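PDB 6KR5: cysteine synthase 3 from Entamoeba histolytica, which catalyses the pyridoxal-phosphate-dependent formation of L-cysteine and acetate from O-acetyl-L-serine and sulfide. Local coordinates for residues L18-G23 and F51-S56; V27-V32 and D273-G278; L45-C50 and V303-D308; Y171-I176 and I198-N203; V184-S189 and K212-E217. All coordinates share one frame; numbering follows the deposited sequence. Where two conformers were deposited one is given.

Contact 1. Residues L18-G23 and F51-S56; sequences LETIGG and FNPMSS
The loop between strand 43-48 and helix 58-72 leads straight to K58, probably the lysine that carries PLP in this enzyme family. Here its residues F51-S56 lie against L18-G23, the loop ahead of strand 26-28. N52 to S55 form a type I beta turn, closed by S55 N bonding N52 O at 2.8 Å. The main polar tie starts at the first residue of that turn. Chi1 of N52 (-76°) sets CG beside its own backbone N and anti to the carbonyl carbon, and chi2 (-68°) turns OD1 to the backbone of G22. G22 N donates to N52 OD1 at 2.7 Å. The bond is short and fairly straight (162° at the hydrogen), and the N-H lies nearly along the C=O axis. The other end of the amide is held too: N52 ND2 bonds E49 OE1. The ring of P53 covers the next part. Its CG lies 3.4 Å from T20 OG1 and 3.8 Å from I21 CG1, and the I21 and P53 side chains cross at about a right angle. The T20 hydroxyl, which touches the ring, is hydrogen-bonded to I17 O. Water 1 donates to F51 O at 2.9 Å and makes only a weak bond to G22 O. T20 O is bonded by N7 of the second subunit, so the dimer interface adjoins the contact. With both ends of its amide engaged, N52 has its flip state and rotation fixed. The contact therefore joins the turn before K58 to the earlier loop through one buried, well-directed amide and the packing of the P53 ring.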
# COMPACT_ATOMS: atom_id res chain seq x y z
N LEU B 18 8.39 10.43 5.49
CA LEU B 18 9.21 9.54 6.31
C LEU B 18 8.62 9.37 7.70
O LEU B 18 8.81 8.32 8.33
CB LEU B 18 10.64 10.08 6.41
CG LEU B 18 11.31 10.29 5.06
CD1 LEU B 18 12.77 10.65 5.29
CD2 LEU B 18 11.22 9.04 4.20
N GLU B 19 7.90 10.38 8.20
CA GLU B 19 7.31 10.29 9.53
C GLU B 19 6.14 9.32 9.59
O GLU B 19 5.69 9.01 10.70
CB GLU B 19 6.86 11.67 10.00
CG GLU B 19 8.04 12.62 10.19
CD GLU B 19 7.72 13.84 11.03
OE1 GLU B 19 6.53 14.21 11.15
OE2 GLU B 19 8.67 14.42 11.58
N THR B 20 5.64 8.85 8.45
CA THR B 20 4.59 7.82 8.45
C THR B 20 5.15 6.41 8.44
O THR B 20 4.37 5.46 8.48
CB THR B 20 3.64 7.96 7.25
OG1 THR B 20 4.30 7.58 6.04
CG2 THR B 20 3.10 9.38 7.12
N ILE B 21 6.47 6.25 8.38
CA ILE B 21 7.06 4.91 8.35
C ILE B 21 6.84 4.22 9.69
O ILE B 21 6.97 4.84 10.76
CB ILE B 21 8.55 5.00 8.01
CG1 ILE B 21 8.73 5.48 6.58
CG2 ILE B 21 9.26 3.65 8.22
CD1 ILE B 21 10.19 5.73 6.23
N GLY B 22 6.54 2.93 9.63
CA GLY B 22 6.33 2.15 10.83
C GLY B 22 4.95 2.33 11.45
O GLY B 22 3.97 2.75 10.80
N GLY B 23 4.88 1.98 12.73
CA GLY B 23 3.59 1.93 13.41
C GLY B 23 2.55 1.13 12.65
O GLY B 23 1.40 1.57 12.53
N PHE B 51 1.78 -1.69 5.25
CA PHE B 51 1.21 -0.39 5.61
C PHE B 51 2.25 0.73 5.63
O PHE B 51 1.87 1.89 5.80
CB PHE B 51 0.51 -0.48 6.97
CG PHE B 51 -0.92 -0.94 6.87
CD1 PHE B 51 -1.21 -2.26 6.60
CD2 PHE B 51 -1.96 -0.05 7.05
CE1 PHE B 51 -2.53 -2.68 6.51
CE2 PHE B 51 -3.27 -0.47 6.96
CZ PHE B 51 -3.55 -1.79 6.69
N ASN B 52 3.53 0.43 5.45
CA ASN B 52 4.51 1.49 5.24
C ASN B 52 4.18 2.27 3.97
O ASN B 52 3.52 1.74 3.06
CB ASN B 52 5.91 0.89 5.18
CG ASN B 52 6.43 0.51 6.55
OD1 ASN B 52 6.69 1.37 7.39
ND2 ASN B 52 6.55 -0.79 6.80
N PRO B 53 4.61 3.53 3.87
CA PRO B 53 4.22 4.35 2.70
C PRO B 53 4.59 3.74 1.35
O PRO B 53 3.83 3.89 0.39
CB PRO B 53 4.95 5.68 2.94
CG PRO B 53 5.96 5.41 4.03
CD PRO B 53 5.35 4.32 4.87
N MET B 54 5.75 3.08 1.24
CA MET B 54 6.06 2.35 0.02
C MET B 54 5.92 0.84 0.22
O MET B 54 6.48 0.05 -0.55
CB MET B 54 7.44 2.74 -0.52
CG MET B 54 7.41 4.05 -1.33
SD MET B 54 6.13 4.13 -2.62
CE MET B 54 6.59 2.70 -3.59
N SER B 55 5.16 0.44 1.24
CA SER B 55 4.48 -0.85 1.29
C SER B 55 5.42 -2.03 1.49
O SER B 55 5.09 -3.16 1.11
CB SER B 55 3.63 -1.07 0.04
OG SER B 55 2.70 0.00 -0.07
N SER B 56 6.57 -1.82 2.12
CA SER B 56 7.34 -2.97 2.58
C SER B 56 8.14 -2.60 3.81
O SER B 56 8.33 -1.42 4.14
CB SER B 56 8.29 -3.50 1.50
OG SER B 56 9.57 -2.87 1.58
O HOH W 1 1.33 2.73 8.56

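Contact 2. Residues V27-V32 and D273-G278; sequences VELHGV and DGIMCG
The end of helix 259-273 meets the loop that follows strand 26-28, which is outermost on its side within this chain in the mixed sheet of this fold type II PLP enzyme. The tight part is the carboxylate of D273, set among three successive backbone N-H groups. H30 N donates to D273 OD1 at 2.8 Å and is almost straight, at 171°. It uses the syn lone pair of that oxygen. G31 N reaches the same OD1 at 2.9 Å but comes from above the carboxylate plane, 32° out of it. V32 N takes the syn lone pair of D273 OD2, also at 2.9 Å. Water 2 adds another donor to OD1 and links it to E28 O. D273 is buried, and this set of N-H donors would be expected to favour its charged form. The carboxylate thus binds the consecutive N-H groups of H30, G31 and V32. The apolar part is looser. L29 CD2 lies 4.1 Å from I275 CD1, and V27 CG1 is farther still from that methyl. The solvent side belongs to H30. Its imidazole turns back along its own segment, with NE2 making a weak bond to E28 OE1 at the ring edge. NE2 also makes a weak bond to H15 O of the second subunit. V27 pairs with a strand of that subunit, so the sheet continues across the interface. Beyond I275 the chain leads to G278, the N-cap residue of helix 279-292. At the tight end V32 CG2, in the crowded position between backbone N and carbonyl carbon, sits 3.4 Å from D273 OD2.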
# COMPACT_ATOMS: atom_id res chain seq x y z
N VAL B 27 -2.79 -7.66 13.23
CA VAL B 27 -4.13 -8.11 12.87
C VAL B 27 -4.29 -9.60 13.16
O VAL B 27 -3.40 -10.40 12.86
CB VAL B 27 -4.43 -7.82 11.38
CG1 VAL B 27 -5.87 -8.23 11.00
CG2 VAL B 27 -4.18 -6.34 11.08
N GLU B 28 -5.44 -9.98 13.71
CA GLU B 28 -5.74 -11.39 13.93
C GLU B 28 -6.02 -12.12 12.62
O GLU B 28 -6.79 -11.63 11.78
CB GLU B 28 -6.96 -11.55 14.84
CG GLU B 28 -6.83 -10.92 16.22
CD GLU B 28 -8.14 -10.95 17.00
OE1 GLU B 28 -9.22 -11.12 16.38
OE2 GLU B 28 -8.10 -10.80 18.24
N LEU B 29 -5.43 -13.32 12.47
CA LEU B 29 -5.85 -14.28 11.45
C LEU B 29 -7.02 -15.11 11.98
O LEU B 29 -7.05 -15.47 13.15
CB LEU B 29 -4.70 -15.20 11.09
CG LEU B 29 -3.59 -14.60 10.24
CD1 LEU B 29 -2.58 -15.69 9.87
CD2 LEU B 29 -4.15 -13.93 8.98
N HIS B 30 -7.97 -15.42 11.09
CA HIS B 30 -9.13 -16.23 11.47
C HIS B 30 -9.45 -17.28 10.42
O HIS B 30 -9.73 -18.44 10.75
CB HIS B 30 -10.37 -15.36 11.69
CG HIS B 30 -10.24 -14.40 12.83
ND1 HIS B 30 -10.23 -14.81 14.15
CD2 HIS B 30 -10.12 -13.05 12.85
CE1 HIS B 30 -10.10 -13.75 14.93
NE2 HIS B 30 -10.04 -12.67 14.16
N GLY B 31 -9.42 -16.88 9.15
CA GLY B 31 -9.82 -17.79 8.09
C GLY B 31 -8.88 -18.96 7.95
O GLY B 31 -9.30 -20.12 7.91
N VAL B 32 -7.57 -18.68 7.89
CA VAL B 32 -6.59 -19.75 7.70
C VAL B 32 -6.19 -20.42 9.01
O VAL B 32 -5.45 -21.41 8.97
CB VAL B 32 -5.33 -19.26 6.97
CG1 VAL B 32 -5.69 -18.82 5.56
CG2 VAL B 32 -4.61 -18.15 7.75
N ASP B 273 -8.74 -14.68 4.52
CA ASP B 273 -8.64 -13.59 5.47
C ASP B 273 -8.68 -12.22 4.82
O ASP B 273 -8.72 -11.21 5.54
CB ASP B 273 -7.36 -13.73 6.33
CG ASP B 273 -7.51 -14.80 7.37
OD1 ASP B 273 -8.01 -14.49 8.48
OD2 ASP B 273 -7.15 -15.94 7.06
N GLY B 274 -8.70 -12.15 3.49
CA GLY B 274 -8.78 -10.85 2.86
C GLY B 274 -7.55 -9.99 2.99
O GLY B 274 -7.65 -8.77 2.84
N ILE B 275 -6.39 -10.59 3.24
CA ILE B 275 -5.13 -9.87 3.38
C ILE B 275 -4.25 -10.27 2.20
O ILE B 275 -3.91 -11.45 2.05
CB ILE B 275 -4.44 -10.20 4.71
CG1 ILE B 275 -5.28 -9.69 5.88
CG2 ILE B 275 -3.05 -9.62 4.74
CD1 ILE B 275 -4.87 -10.29 7.21
N MET B 276 -3.91 -9.31 1.34
CA MET B 276 -3.15 -9.60 0.13
C MET B 276 -1.68 -9.40 0.42
O MET B 276 -1.12 -8.33 0.19
CB MET B 276 -3.60 -8.73 -1.04
CG MET B 276 -3.00 -9.19 -2.36
SD MET B 276 -3.64 -8.22 -3.74
CE MET B 276 -2.96 -9.07 -5.15
N CYS B 277 -1.04 -10.44 0.93
CA CYS B 277 0.35 -10.40 1.34
C CYS B 277 1.26 -11.02 0.28
O CYS B 277 0.82 -11.78 -0.58
CB CYS B 277 0.51 -11.15 2.66
SG CYS B 277 0.08 -12.94 2.58
N GLY B 278 2.55 -10.70 0.37
CA GLY B 278 3.52 -11.15 -0.62
C GLY B 278 3.96 -12.60 -0.44
O GLY B 278 3.44 -13.35 0.38
O HOH W 2 -8.51 -12.02 9.68

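Contact 3. Residues L45-C50 and V303-D308; sequences LVKLEC and VIILPD. With PLP (pyridoxal-5'-phosphate), chain D.
L306 and L48 both have CG anti to the carbonyl carbon and beside the backbone N (chi1 -53° in each). This points the two side chains the same way, side by side on one face of the sheet. L306 CD1 comes 3.4 Å from L48 CD2, tighter than usual van der Waals contact, and 3.6 Å from V46 CB. The opposite face is formed by L45, K47, V303 and I305. There K47 has CG anti to the backbone N, and its CB lies 4.0 Å from I305 CD1. Its chain bends only at the last torsion, which takes NZ to E175 and T24. The backbones form regular parallel pairing at an axis angle of 29°. I304 N bonds L45 O, K47 N bonds I304 O at 2.8 Å, and L306 N bonds K47 O. L306 O then takes E49 N at 3.1 Å and also water 3, which accepts from C50 N, so the pairing continues through solvent as strand 43-48 ends. Past its own strand end the second segment enters the cofactor pocket. P307 lies over a face of the pyridine ring, its CB 3.2 Å above PLP N1. D308 OD2 approaches the PLP methyl C2A at 3.2 Å and is itself held by Y313 OH and N88 ND2. C50 is joined to C309 by a disulfide. In the sheet, strand 26-28 flanks 43-48 and strand 186-190 flanks 301-306. Helix 279-292 packs on the face of I304 and L306, and helix 169-179 on that of K47 and V303.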
# COMPACT_ATOMS: atom_id res chain seq x y z
N LEU B 45 -1.23 -13.69 15.02
CA LEU B 45 -1.34 -12.29 14.63
C LEU B 45 -0.33 -11.99 13.54
O LEU B 45 0.81 -12.47 13.60
CB LEU B 45 -1.08 -11.36 15.82
CG LEU B 45 -1.84 -11.70 17.10
CD1 LEU B 45 -1.39 -10.74 18.20
CD2 LEU B 45 -3.34 -11.63 16.86
N VAL B 46 -0.73 -11.18 12.56
CA VAL B 46 0.15 -10.81 11.45
C VAL B 46 0.45 -9.32 11.52
O VAL B 46 -0.46 -8.50 11.69
CB VAL B 46 -0.45 -11.21 10.08
CG1 VAL B 46 -0.38 -12.72 9.91
CG2 VAL B 46 -1.88 -10.70 9.90
N LYS B 47 1.73 -8.97 11.37
CA LYS B 47 2.16 -7.58 11.37
C LYS B 47 2.35 -7.14 9.93
O LYS B 47 3.18 -7.71 9.21
CB LYS B 47 3.45 -7.40 12.17
CG LYS B 47 3.82 -5.93 12.32
CD LYS B 47 4.78 -5.68 13.46
CE LYS B 47 5.09 -4.19 13.59
NZ LYS B 47 3.95 -3.32 14.00
N LEU B 48 1.57 -6.15 9.50
CA LEU B 48 1.42 -5.84 8.07
C LEU B 48 2.38 -4.72 7.68
O LEU B 48 2.02 -3.53 7.70
CB LEU B 48 -0.02 -5.49 7.77
CG LEU B 48 -0.97 -6.56 8.27
CD1 LEU B 48 -2.39 -6.17 7.91
CD2 LEU B 48 -0.64 -7.87 7.65
N GLU B 49 3.59 -5.10 7.26
CA GLU B 49 4.56 -4.10 6.83
C GLU B 49 4.18 -3.49 5.49
O GLU B 49 4.81 -2.51 5.07
CB GLU B 49 5.95 -4.73 6.81
CG GLU B 49 6.42 -5.08 8.22
CD GLU B 49 6.56 -3.84 9.09
OE1 GLU B 49 7.32 -2.94 8.67
OE2 GLU B 49 5.94 -3.76 10.18
N CYS B 50 3.15 -4.01 4.83
CA CYS B 50 2.61 -3.36 3.66
C CYS B 50 2.02 -1.99 3.97
O CYS B 50 1.78 -1.20 3.05
CB CYS B 50 1.56 -4.25 3.03
SG CYS B 50 0.85 -3.58 1.55
N VAL B 303 3.29 -14.05 16.67
CA VAL B 303 3.32 -12.86 15.82
C VAL B 303 4.15 -13.16 14.58
O VAL B 303 5.28 -13.63 14.69
CB VAL B 303 3.90 -11.64 16.57
CG1 VAL B 303 4.08 -10.46 15.60
CG2 VAL B 303 3.00 -11.25 17.73
N ILE B 304 3.59 -12.86 13.41
CA ILE B 304 4.21 -13.20 12.14
C ILE B 304 4.42 -11.91 11.36
O ILE B 304 3.46 -11.18 11.11
CB ILE B 304 3.34 -14.18 11.34
CG1 ILE B 304 2.92 -15.37 12.21
CG2 ILE B 304 4.06 -14.68 10.09
CD1 ILE B 304 2.00 -16.32 11.48
N ILE B 305 5.66 -11.65 10.95
CA ILE B 305 5.94 -10.49 10.10
C ILE B 305 5.50 -10.79 8.68
O ILE B 305 5.87 -11.83 8.12
CB ILE B 305 7.44 -10.15 10.13
CG1 ILE B 305 7.93 -9.92 11.56
CG2 ILE B 305 7.73 -8.93 9.26
CD1 ILE B 305 7.21 -8.77 12.26
N LEU B 306 4.73 -9.88 8.09
CA LEU B 306 4.37 -9.96 6.67
C LEU B 306 5.11 -8.84 5.93
O LEU B 306 4.68 -7.68 6.01
CB LEU B 306 2.86 -9.85 6.46
CG LEU B 306 1.97 -10.80 7.27
CD1 LEU B 306 0.58 -10.88 6.64
CD2 LEU B 306 2.57 -12.17 7.37
N PRO B 307 6.22 -9.13 5.24
CA PRO B 307 7.09 -8.03 4.78
C PRO B 307 6.53 -7.11 3.70
O PRO B 307 6.99 -5.96 3.62
CB PRO B 307 8.34 -8.78 4.26
CG PRO B 307 8.38 -10.04 5.09
CD PRO B 307 6.92 -10.43 5.22
N ASP B 308 5.62 -7.56 2.83
CA ASP B 308 5.11 -6.67 1.78
C ASP B 308 3.80 -7.22 1.24
O ASP B 308 3.25 -8.20 1.75
CB ASP B 308 6.16 -6.42 0.67
CG ASP B 308 6.40 -7.62 -0.25
OD1 ASP B 308 5.84 -8.72 -0.03
OD2 ASP B 308 7.20 -7.46 -1.21
N1 PLP D . 10.36 -10.40 2.31
C2 PLP D . 10.48 -9.24 1.59
C2A PLP D . 9.47 -8.98 0.51
C3 PLP D . 11.50 -8.35 1.86
O3 PLP D . 11.60 -7.21 1.12
C4 PLP D . 12.41 -8.63 2.88
C4A PLP D . 13.57 -7.74 3.12
O4A PLP D . 13.76 -6.75 2.41
C5 PLP D . 12.28 -9.81 3.61
C6 PLP D . 11.25 -10.68 3.32
C5A PLP D . 13.25 -10.19 4.70
O4P PLP D . 13.41 -9.25 5.72
P PLP D . 14.87 -9.11 6.35
O1P PLP D . 15.35 -10.50 6.73
O2P PLP D . 15.76 -8.52 5.29
O3P PLP D . 14.74 -8.22 7.53
O HOH W 3 2.11 -6.71 4.97

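Contact 4. Residues Y171-I176 and I198-N203; sequences YTANEI and IGVGEN
G199 acts within its own helix, where its carbonyl holds N203. G199 O accepts N203 N, the regular helical bond, and also N203 ND2 at 2.8 Å. The amide nitrogen approaches from above the carbonyl plane, 31° out of it. V200 comes next and carries most of the packing. Its CG1 is anti to the backbone N (chi1 176°), so its two methyls spread toward different residues of helix 169-179. CG1 meets I176 CD1 at 3.9 Å. CG2 meets T172 CG2, also at 3.9 Å, while the T172 hydroxyl turns to H169 ND1. A173 CB lies 4.3 Å from V200 CG1. The valine thus sits among H169, T172, A173 and I176. N203 closes the contact one turn later. The amide folds back on G199, and the CB of N203 lies against A173 CB at 3.5 Å. A173 presents only a methyl, and the axes approach to 8.4 Å. No hydrogen bond joins the two segments. The crossover helix 195-207 of a beta-alpha-beta unit here packs on the helix that precedes its first strand, at a crossing angle of -50°, as in ridges-into-grooves packing.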
# COMPACT_ATOMS: atom_id res chain seq x y z
N TYR B 171 11.93 -0.17 16.57
CA TYR B 171 10.54 0.28 16.45
C TYR B 171 9.61 -0.90 16.18
O TYR B 171 8.57 -1.03 16.83
CB TYR B 171 10.44 1.32 15.34
CG TYR B 171 11.09 2.65 15.67
CD1 TYR B 171 12.44 2.87 15.41
CD2 TYR B 171 10.34 3.68 16.23
CE1 TYR B 171 13.03 4.09 15.71
CE2 TYR B 171 10.92 4.89 16.54
CZ TYR B 171 12.26 5.09 16.28
OH TYR B 171 12.83 6.31 16.58
N THR B 172 9.96 -1.77 15.23
CA THR B 172 9.13 -2.94 14.95
C THR B 172 8.85 -3.72 16.23
O THR B 172 7.70 -4.06 16.54
CB THR B 172 9.81 -3.83 13.91
OG1 THR B 172 10.37 -3.02 12.86
CG2 THR B 172 8.82 -4.83 13.31
N ALA B 173 9.91 -4.01 16.99
CA ALA B 173 9.77 -4.77 18.23
C ALA B 173 8.92 -4.02 19.25
O ALA B 173 8.05 -4.62 19.89
CB ALA B 173 11.14 -5.08 18.81
N ASN B 174 9.17 -2.72 19.42
CA ASN B 174 8.38 -1.96 20.39
C ASN B 174 6.91 -1.96 20.02
O ASN B 174 6.04 -2.07 20.90
CB ASN B 174 8.88 -0.52 20.49
CG ASN B 174 8.14 0.25 21.57
OD1 ASN B 174 8.14 -0.15 22.73
ND2 ASN B 174 7.48 1.35 21.19
N GLU B 175 6.60 -1.83 18.73
CA GLU B 175 5.22 -1.91 18.29
C GLU B 175 4.59 -3.25 18.66
O GLU B 175 3.45 -3.29 19.13
CB GLU B 175 5.13 -1.68 16.78
CG GLU B 175 5.52 -0.27 16.36
CD GLU B 175 5.90 -0.17 14.90
OE1 GLU B 175 5.34 -0.94 14.09
OE2 GLU B 175 6.73 0.69 14.56
N ILE B 176 5.31 -4.35 18.45
CA ILE B 176 4.78 -5.66 18.85
C ILE B 176 4.60 -5.72 20.36
O ILE B 176 3.58 -6.21 20.87
CB ILE B 176 5.69 -6.79 18.36
CG1 ILE B 176 5.68 -6.83 16.82
CG2 ILE B 176 5.24 -8.13 18.95
CD1 ILE B 176 6.84 -7.60 16.24
N ILE B 198 16.72 -10.81 13.60
CA ILE B 198 17.70 -10.52 14.65
C ILE B 198 17.30 -9.27 15.42
O ILE B 198 17.37 -9.25 16.66
CB ILE B 198 19.12 -10.38 14.05
CG1 ILE B 198 19.56 -11.68 13.36
CG2 ILE B 198 20.12 -9.96 15.14
CD1 ILE B 198 19.30 -12.95 14.18
N GLY B 199 16.88 -8.22 14.72
CA GLY B 199 16.50 -6.99 15.41
C GLY B 199 15.27 -7.16 16.27
O GLY B 199 15.24 -6.74 17.43
N VAL B 200 14.21 -7.74 15.71
CA VAL B 200 13.01 -7.95 16.51
C VAL B 200 13.28 -8.98 17.60
O VAL B 200 12.87 -8.81 18.75
CB VAL B 200 11.82 -8.37 15.63
CG1 VAL B 200 10.60 -8.69 16.50
CG2 VAL B 200 11.48 -7.28 14.65
N GLY B 201 14.00 -10.06 17.26
CA GLY B 201 14.27 -11.09 18.24
C GLY B 201 15.08 -10.58 19.41
O GLY B 201 14.74 -10.81 20.57
N GLU B 202 16.15 -9.83 19.13
CA GLU B 202 16.98 -9.31 20.21
C GLU B 202 16.20 -8.34 21.09
O GLU B 202 16.31 -8.37 22.32
CB GLU B 202 18.23 -8.63 19.65
CG GLU B 202 19.30 -9.59 19.16
CD GLU B 202 20.57 -8.90 18.72
OE1 GLU B 202 20.49 -7.76 18.22
OE2 GLU B 202 21.66 -9.51 18.87
N ASN B 203 15.39 -7.47 20.47
CA ASN B 203 14.72 -6.44 21.25
C ASN B 203 13.52 -6.99 22.01
O ASN B 203 13.21 -6.49 23.10
CB ASN B 203 14.30 -5.29 20.34
CG ASN B 203 15.45 -4.37 20.01
OD1 ASN B 203 15.98 -3.68 20.89
ND2 ASN B 203 15.86 -4.36 18.75

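Contact 5. Residues V184-S189 and K212-E217; sequences VDIIVS and KVVAVE
K212 O is gripped twice from strand 186-190. I187 N donates to it at 2.9 Å, nearly along the C=O axis, and I186 CA adds a CA-H...O contact at 3.3 Å. V214 O has the same kind of pair, S189 N and the CA-H of V188, at slightly longer range. This belongs to the parallel pairing of a beta-alpha-beta unit, whose crossover helix 195-207 joins the two strands. The axes diverge by only 16°. V214 N bonds I187 O at 2.8 Å, and this bond and that of S189 N are both almost in line with the carbonyl. D185 O takes K212 N at the opening end. The side chains divide between two faces. On one, I186 CG2 meets V214 CG2 at 3.7 Å, with the two chains crossing obliquely. V188 has CG1 anti to the backbone N, which carries it over to V216 CG2 at 3.6 Å. Helix 279-292 packs on this face through A287 and E291. K212 lies on the same face with its chain fully extended, its CB beside I186 CG1. Its amine reaches salt bridges with E291 and E253. The other face has I187 and V213 side by side, their CG2 methyls 3.8 Å apart, and S189 with A215. Helix 195-207 packs there, with V200 on I187 and V197 on S189 and V213. The S189 side chain is about 5 Å from PLP. The last rung is less regular: V216 N reaches S189 O at 3.0 Å from above the carbonyl plane, 36° out of it.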
# COMPACT_ATOMS: atom_id res chain seq x y z
N VAL B 184 3.25 -11.26 23.57
CA VAL B 184 3.90 -11.97 22.46
C VAL B 184 4.74 -13.12 22.99
O VAL B 184 5.55 -12.94 23.91
CB VAL B 184 4.73 -10.99 21.60
CG1 VAL B 184 5.73 -10.20 22.45
CG2 VAL B 184 5.45 -11.72 20.46
N ASP B 185 4.55 -14.30 22.41
CA ASP B 185 5.27 -15.50 22.83
C ASP B 185 6.25 -16.00 21.78
O ASP B 185 7.30 -16.53 22.14
CB ASP B 185 4.29 -16.63 23.14
CG ASP B 185 3.53 -16.41 24.43
OD1 ASP B 185 4.19 -16.16 25.47
OD2 ASP B 185 2.29 -16.49 24.41
N ILE B 186 5.90 -15.89 20.51
CA ILE B 186 6.71 -16.40 19.41
C ILE B 186 6.71 -15.32 18.34
O ILE B 186 5.66 -14.71 18.09
CB ILE B 186 6.16 -17.73 18.85
CG1 ILE B 186 5.95 -18.75 19.98
CG2 ILE B 186 7.09 -18.30 17.78
CD1 ILE B 186 5.35 -20.05 19.53
N ILE B 187 7.87 -15.04 17.75
CA ILE B 187 7.98 -14.15 16.60
C ILE B 187 8.52 -14.96 15.42
O ILE B 187 9.51 -15.70 15.56
CB ILE B 187 8.87 -12.93 16.90
CG1 ILE B 187 9.00 -12.01 15.69
CG2 ILE B 187 10.25 -13.35 17.43
CD1 ILE B 187 7.75 -11.23 15.40
N VAL B 188 7.84 -14.86 14.27
CA VAL B 188 8.17 -15.63 13.07
C VAL B 188 8.56 -14.64 11.98
O VAL B 188 7.76 -13.75 11.64
CB VAL B 188 6.98 -16.50 12.61
CG1 VAL B 188 7.39 -17.39 11.45
CG2 VAL B 188 6.45 -17.34 13.75
N SER B 189 9.76 -14.79 11.44
CA SER B 189 10.25 -13.85 10.43
C SER B 189 10.99 -14.62 9.34
O SER B 189 11.94 -15.35 9.63
CB SER B 189 11.16 -12.80 11.09
OG SER B 189 11.98 -12.15 10.14
N LYS B 212 10.19 -16.98 21.86
CA LYS B 212 10.80 -17.88 20.90
C LYS B 212 10.93 -17.17 19.55
O LYS B 212 9.97 -16.56 19.08
CB LYS B 212 9.96 -19.15 20.75
CG LYS B 212 10.55 -20.19 19.82
CD LYS B 212 9.63 -21.40 19.69
CE LYS B 212 10.27 -22.49 18.85
NZ LYS B 212 9.34 -23.66 18.69
N VAL B 213 12.11 -17.25 18.95
CA VAL B 213 12.39 -16.61 17.67
C VAL B 213 12.47 -17.68 16.59
O VAL B 213 13.31 -18.58 16.66
CB VAL B 213 13.70 -15.80 17.74
CG1 VAL B 213 14.06 -15.27 16.35
CG2 VAL B 213 13.53 -14.66 18.73
N VAL B 214 11.59 -17.59 15.59
CA VAL B 214 11.52 -18.57 14.52
C VAL B 214 11.95 -17.90 13.22
O VAL B 214 11.29 -16.96 12.75
CB VAL B 214 10.11 -19.16 14.39
CG1 VAL B 214 10.03 -20.13 13.21
CG2 VAL B 214 9.70 -19.85 15.69
N ALA B 215 13.04 -18.38 12.62
CA ALA B 215 13.49 -17.91 11.32
C ALA B 215 12.96 -18.83 10.23
O ALA B 215 12.93 -20.05 10.41
CB ALA B 215 15.02 -17.86 11.26
N VAL B 216 12.57 -18.25 9.09
CA VAL B 216 11.98 -18.99 7.98
C VAL B 216 12.84 -18.81 6.73
O VAL B 216 13.27 -17.69 6.43
CB VAL B 216 10.53 -18.53 7.72
CG1 VAL B 216 9.87 -19.30 6.57
CG2 VAL B 216 9.72 -18.63 9.00
N GLU B 217 13.08 -19.90 6.02
CA GLU B 217 13.88 -19.84 4.80
C GLU B 217 13.30 -20.82 3.78
O GLU B 217 12.56 -21.73 4.15
CB GLU B 217 15.36 -20.13 5.08
CG GLU B 217 15.65 -21.50 5.67
CD GLU B 217 17.15 -21.75 5.86
OE1 GLU B 217 17.97 -20.90 5.44
OE2 GLU B 217 17.51 -22.81 6.41

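How the contacts relate
Contacts 2, 3 and 5 all reach one mixed sheet. V27 O to V46 N (2.8 Å) joins contact 2 to contact 3, and V303 N to I186 O (2.8 Å) joins contact 3 to contact 5. Contact 4 lies against this sheet: I176 CD1 is 3.8 Å from I187 CD1 of contact 5. E175 ties contact 4 to two others, through K47 of contact 3 and through G23 N of contact 1. Contact 3 touches PLP directly. The side chains of S189, V200, N52 and I275 lie about 5, 8, 10 and 13 Å from the cofactor. Contacts 1 to 4 also touch the second subunit.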